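Local atomic coordinates of NAD nucleotidase (Haemophilus influenzae, PDB entry 3ZTV), a protein that hydrolyses NAD and related nucleotides, cleaving the pyrophosphate and removing 5'-phosphates to leave adenosine and nicotinamide riboside, with bound zinc. Residues A[13-18]-A[274-279]; A[196-201]-A[217-222]. All coordinates share one frame; numbering follows the deposited sequence.

Interaction 1 of 2, residues A[13-18]-A[274-279]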
# COMPACT_ATOMS: atom_id res chain seq x y z
N LEU A 13 28.59 13.72 -10.31
CA LEU A 13 27.43 14.59 -10.41
C LEU A 13 27.56 15.70 -9.37
O LEU A 13 28.02 15.45 -8.26
CB LEU A 13 26.16 13.80 -10.10
CG LEU A 13 25.18 13.30 -11.16
CD1 LEU A 13 23.97 12.73 -10.44
CD2 LEU A 13 24.74 14.42 -12.08
N SER A 14 27.10 16.90 -9.72
CA SER A 14 27.09 18.02 -8.77
C SER A 14 25.64 18.44 -8.51
O SER A 14 25.06 19.22 -9.27
CB SER A 14 27.92 19.19 -9.30
OG SER A 14 29.27 18.77 -9.45
N ILE A 15 25.06 17.92 -7.44
CA ILE A 15 23.66 18.20 -7.11
C ILE A 15 23.55 19.55 -6.39
O ILE A 15 24.25 19.81 -5.41
CB ILE A 15 23.06 17.07 -6.26
CG1 ILE A 15 23.24 15.73 -6.99
CG2 ILE A 15 21.60 17.36 -5.95
CD1 ILE A 15 22.77 14.55 -6.20
N LEU A 16 22.67 20.40 -6.90
CA LEU A 16 22.40 21.73 -6.33
C LEU A 16 20.89 21.81 -6.14
O LEU A 16 20.14 21.58 -7.10
CB LEU A 16 22.86 22.82 -7.30
CG LEU A 16 24.37 22.85 -7.58
CD1 LEU A 16 24.70 23.72 -8.79
CD2 LEU A 16 25.12 23.34 -6.35
N HIS A 17 20.43 22.09 -4.93
CA HIS A 17 19.01 21.93 -4.66
C HIS A 17 18.45 22.92 -3.64
O HIS A 17 19.15 23.40 -2.74
CB HIS A 17 18.73 20.49 -4.22
CG HIS A 17 19.29 20.15 -2.88
ND1 HIS A 17 20.62 19.83 -2.66
CD2 HIS A 17 18.69 20.07 -1.67
CE1 HIS A 17 20.80 19.59 -1.38
NE2 HIS A 17 19.64 19.72 -0.76
N ILE A 18 17.17 23.25 -3.84
CA ILE A 18 16.37 23.97 -2.84
C ILE A 18 15.04 23.25 -2.63
O ILE A 18 14.67 22.34 -3.41
CB ILE A 18 16.10 25.46 -3.21
CG1 ILE A 18 15.05 25.62 -4.33
CG2 ILE A 18 17.37 26.18 -3.59
CD1 ILE A 18 14.52 27.06 -4.46
N LEU A 274 25.94 19.14 -3.11
CA LEU A 274 26.43 17.79 -2.82
C LEU A 274 27.13 17.22 -4.06
O LEU A 274 26.49 16.97 -5.07
CB LEU A 274 25.30 16.85 -2.37
CG LEU A 274 25.75 15.50 -1.79
CD1 LEU A 274 26.32 15.73 -0.41
CD2 LEU A 274 24.61 14.48 -1.74
N GLY A 275 28.44 17.02 -3.95
CA GLY A 275 29.20 16.37 -5.00
C GLY A 275 29.19 14.87 -4.77
O GLY A 275 29.49 14.39 -3.67
N VAL A 276 28.82 14.14 -5.81
CA VAL A 276 28.67 12.69 -5.73
C VAL A 276 29.46 11.99 -6.81
O VAL A 276 29.32 12.30 -8.00
CB VAL A 276 27.19 12.26 -5.88
CG1 VAL A 276 27.07 10.74 -5.77
CG2 VAL A 276 26.32 12.95 -4.83
N LYS A 277 30.29 11.03 -6.42
CA LYS A 277 30.96 10.16 -7.38
C LYS A 277 30.27 8.79 -7.36
O LYS A 277 30.00 8.24 -6.30
CB LYS A 277 32.45 10.02 -7.07
CG LYS A 277 33.16 9.09 -8.06
CD LYS A 277 34.67 9.07 -7.86
CE LYS A 277 35.32 8.13 -8.87
NZ LYS A 277 36.81 8.20 -8.83
N PHE A 278 29.98 8.27 -8.54
CA PHE A 278 29.40 6.94 -8.67
C PHE A 278 30.44 5.97 -9.22
O PHE A 278 31.11 6.27 -10.21
CB PHE A 278 28.19 6.97 -9.61
CG PHE A 278 27.01 7.76 -9.09
CD1 PHE A 278 26.06 7.15 -8.28
CD2 PHE A 278 26.83 9.08 -9.45
CE1 PHE A 278 24.96 7.86 -7.82
CE2 PHE A 278 25.74 9.80 -8.98
CZ PHE A 278 24.80 9.18 -8.16
N SER A 279 30.56 4.81 -8.58
CA SER A 279 31.40 3.74 -9.11
C SER A 279 30.75 3.19 -10.38
O SER A 279 29.58 3.48 -10.66
CB SER A 279 31.53 2.63 -8.08
OG SER A 279 30.31 1.91 -7.96

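Interaction 2 of 2, residues A[196-201]-A[217-222]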
# COMPACT_ATOMS: atom_id res chain seq x y z
N ASN A 196 21.99 2.01 -12.97
CA ASN A 196 22.39 1.69 -11.61
C ASN A 196 22.67 2.94 -10.78
O ASN A 196 23.26 2.86 -9.70
CB ASN A 196 23.59 0.73 -11.59
CG ASN A 196 24.82 1.31 -12.28
OD1 ASN A 196 25.00 2.53 -12.36
ND2 ASN A 196 25.69 0.43 -12.77
N LYS A 197 22.23 4.09 -11.29
CA LYS A 197 22.37 5.37 -10.60
C LYS A 197 21.00 6.02 -10.61
O LYS A 197 20.46 6.36 -11.68
CB LYS A 197 23.40 6.23 -11.33
CG LYS A 197 24.80 5.64 -11.28
CD LYS A 197 25.77 6.44 -12.13
CE LYS A 197 25.64 6.11 -13.61
NZ LYS A 197 26.15 4.74 -13.88
N ILE A 198 20.42 6.18 -9.42
CA ILE A 198 19.04 6.64 -9.29
C ILE A 198 18.92 7.69 -8.18
O ILE A 198 19.36 7.47 -7.04
CB ILE A 198 18.08 5.46 -9.02
CG1 ILE A 198 18.18 4.44 -10.16
CG2 ILE A 198 16.65 5.95 -8.86
CD1 ILE A 198 17.23 3.23 -10.04
N ILE A 199 18.31 8.82 -8.55
CA ILE A 199 18.06 9.93 -7.64
C ILE A 199 16.56 10.01 -7.40
O ILE A 199 15.77 9.93 -8.35
CB ILE A 199 18.48 11.27 -8.28
CG1 ILE A 199 19.92 11.21 -8.80
CG2 ILE A 199 18.26 12.44 -7.30
CD1 ILE A 199 20.93 10.93 -7.74
N LEU A 200 16.16 10.15 -6.14
CA LEU A 200 14.76 10.34 -5.80
C LEU A 200 14.58 11.78 -5.30
O LEU A 200 15.23 12.19 -4.33
CB LEU A 200 14.36 9.33 -4.72
CG LEU A 200 12.91 9.34 -4.25
CD1 LEU A 200 11.99 8.91 -5.39
CD2 LEU A 200 12.72 8.44 -3.04
N LEU A 201 13.74 12.53 -5.99
CA LEU A 201 13.41 13.92 -5.65
C LEU A 201 12.05 13.87 -4.97
O LEU A 201 11.01 13.74 -5.63
CB LEU A 201 13.38 14.77 -6.92
CG LEU A 201 13.12 16.26 -6.76
CD1 LEU A 201 14.15 16.92 -5.84
CD2 LEU A 201 13.09 16.95 -8.11
N ASN A 217 15.62 -0.66 -1.97
CA ASN A 217 16.88 -0.84 -2.69
C ASN A 217 16.99 -0.00 -3.97
O ASN A 217 15.98 0.45 -4.53
CB ASN A 217 17.10 -2.32 -3.05
CG ASN A 217 17.20 -3.20 -1.82
OD1 ASN A 217 16.55 -4.26 -1.74
ND2 ASN A 217 17.99 -2.78 -0.86
N ASP A 218 18.22 0.20 -4.42
CA ASP A 218 18.53 0.72 -5.75
C ASP A 218 18.39 2.24 -5.90
O ASP A 218 18.52 2.77 -7.00
CB ASP A 218 17.73 -0.03 -6.82
CG ASP A 218 17.97 -1.52 -6.78
OD1 ASP A 218 19.14 -1.95 -6.74
OD2 ASP A 218 16.97 -2.27 -6.76
N ILE A 219 18.17 2.93 -4.78
CA ILE A 219 18.10 4.41 -4.80
C ILE A 219 19.31 4.98 -4.06
O ILE A 219 19.57 4.63 -2.91
CB ILE A 219 16.77 4.92 -4.18
CG1 ILE A 219 15.57 4.36 -4.96
CG2 ILE A 219 16.75 6.45 -4.11
CD1 ILE A 219 14.23 4.79 -4.39
N ASP A 220 20.04 5.85 -4.75
CA ASP A 220 21.33 6.35 -4.26
C ASP A 220 21.29 7.64 -3.45
O ASP A 220 22.01 7.77 -2.45
CB ASP A 220 22.28 6.51 -5.44
CG ASP A 220 22.52 5.19 -6.16
OD1 ASP A 220 23.03 4.25 -5.53
OD2 ASP A 220 22.19 5.05 -7.36
N VAL A 221 20.46 8.59 -3.88
CA VAL A 221 20.36 9.90 -3.22
C VAL A 221 18.89 10.29 -3.14
O VAL A 221 18.15 10.17 -4.13
CB VAL A 221 21.16 11.00 -3.98
CG1 VAL A 221 21.12 12.34 -3.23
CG2 VAL A 221 22.62 10.58 -4.17
N ILE A 222 18.46 10.75 -1.97
CA ILE A 222 17.09 11.24 -1.80
C ILE A 222 17.10 12.72 -1.40
O ILE A 222 17.41 13.08 -0.25
CB ILE A 222 16.29 10.41 -0.78
CG1 ILE A 222 16.41 8.90 -1.07
CG2 ILE A 222 14.84 10.88 -0.74
CD1 ILE A 222 15.74 8.00 -0.05
O HOH W 1 20.92 1.97 -8.19

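Interaction 1 of 2, residues A[13-18]-A[274-279]
Side-chain torsions direct I15 and V276 toward each other: in I15, CG1 stands anti to the carbonyl carbon and CD1 continues fully extended (chi2 176°), while V276 holds CG1 anti to its backbone N (chi1 -180°), with CG2 beside that N. With these torsions I15 CD1 lies 4.1 Å from V276 CG2, the two side chains crossing at a slant. The two strands run antiparallel as neighbours in one of the two mixed sheets of the calcineurin-like metallophosphoesterase domain. L13 pairs with V276 and I15 with L274 as hydrogen-bonded pairs, giving four backbone bonds; L13 N to V276 O is 2.8 Å and L274 N to I15 O is 2.9 Å. Between them S14 and G275 form a non-hydrogen-bonded pair.

L13, I15, L274 and V276 all project from the same face, which is turned toward the second sheet; L274, for example, packs on M262 of strand 258-263. Branched and aliphatic residues suit this buried layer between the sheets, where they fill volume without bringing polar groups. S14 points to the other face, where its hydroxyl is hydrogen-bonded to K61 O, so this buried polar end is satisfied. Across from it in the pair, G275 has no side chain, and its CA lies 3.6 Å from L13 O in a CA-H...O contact.

Beyond the last pair, F278 brings a broad apolar ring. V276 CG1 lies 3.5 Å above one face, offset toward the rim, while L13 comes in at the edge, close to the ring plane, with its CD1 3.7 Å from F278 CE2.

Interaction 2 of 2, residues A[196-201]-A[217-222]
D218 meets I198 through its backbone: I198 CD1 lies 3.3 Å from D218 O. A water lies 2.8 Å from the same D218 O and makes a weak bond to N196 O; it has more acceptors near it than protons, so these links are shared. I219 follows, its CG2 3.8 Å from L200 CB as the two aliphatic chains cross in a buried apolar layer.

D220 grips I198 at both its N and its O. Its N donates to I198 O, and its side chain turns back so that OD2 accepts from I198 N at 2.9 Å, using the anti lone pair. The carboxylate takes the backbone N-H much as a neighbouring strand's carbonyl would, which the short side chain of an aspartate allows.

With V221 the parallel pairing starts: L200 N donates to V221 O at 2.8 Å and almost straight (176°). I199 and V221 lie side by side, and chi2 of -61° turns CD1 of I199 toward V221, 3.8 Å from its CB. I222 pairs likewise with L200, I222 CG2 against L200 CD2 at 4.0 Å.

The two strands belong to a beta-alpha-beta crossover. Its helix 206-215 packs I212 on L200 and I222, helix 179-191 receives I219 on A183 and A187, and strand 151-159 borders strand 198-203 along its other edge.

Strand 11-18 is the first strand of the chain, and its partner strand 270-278 arrives only after some 250 intervening residues, so interaction 1 closes a long loop. Interaction 2 is nested inside it, closing the short helical connection between strands 198-203 and 221-224. Each contact belongs to a different sheet, and the two sheets face each other: F278 packs on K197 and on D220, and I15 CD1 lies 4.1 Å from V221 CG1. Beyond the strands follow metal ligands: D20 and H22 after strand 11-18, and D226 after strand 221-224, so the C-terminal ends of strands from both sheets run on to zinc ligands.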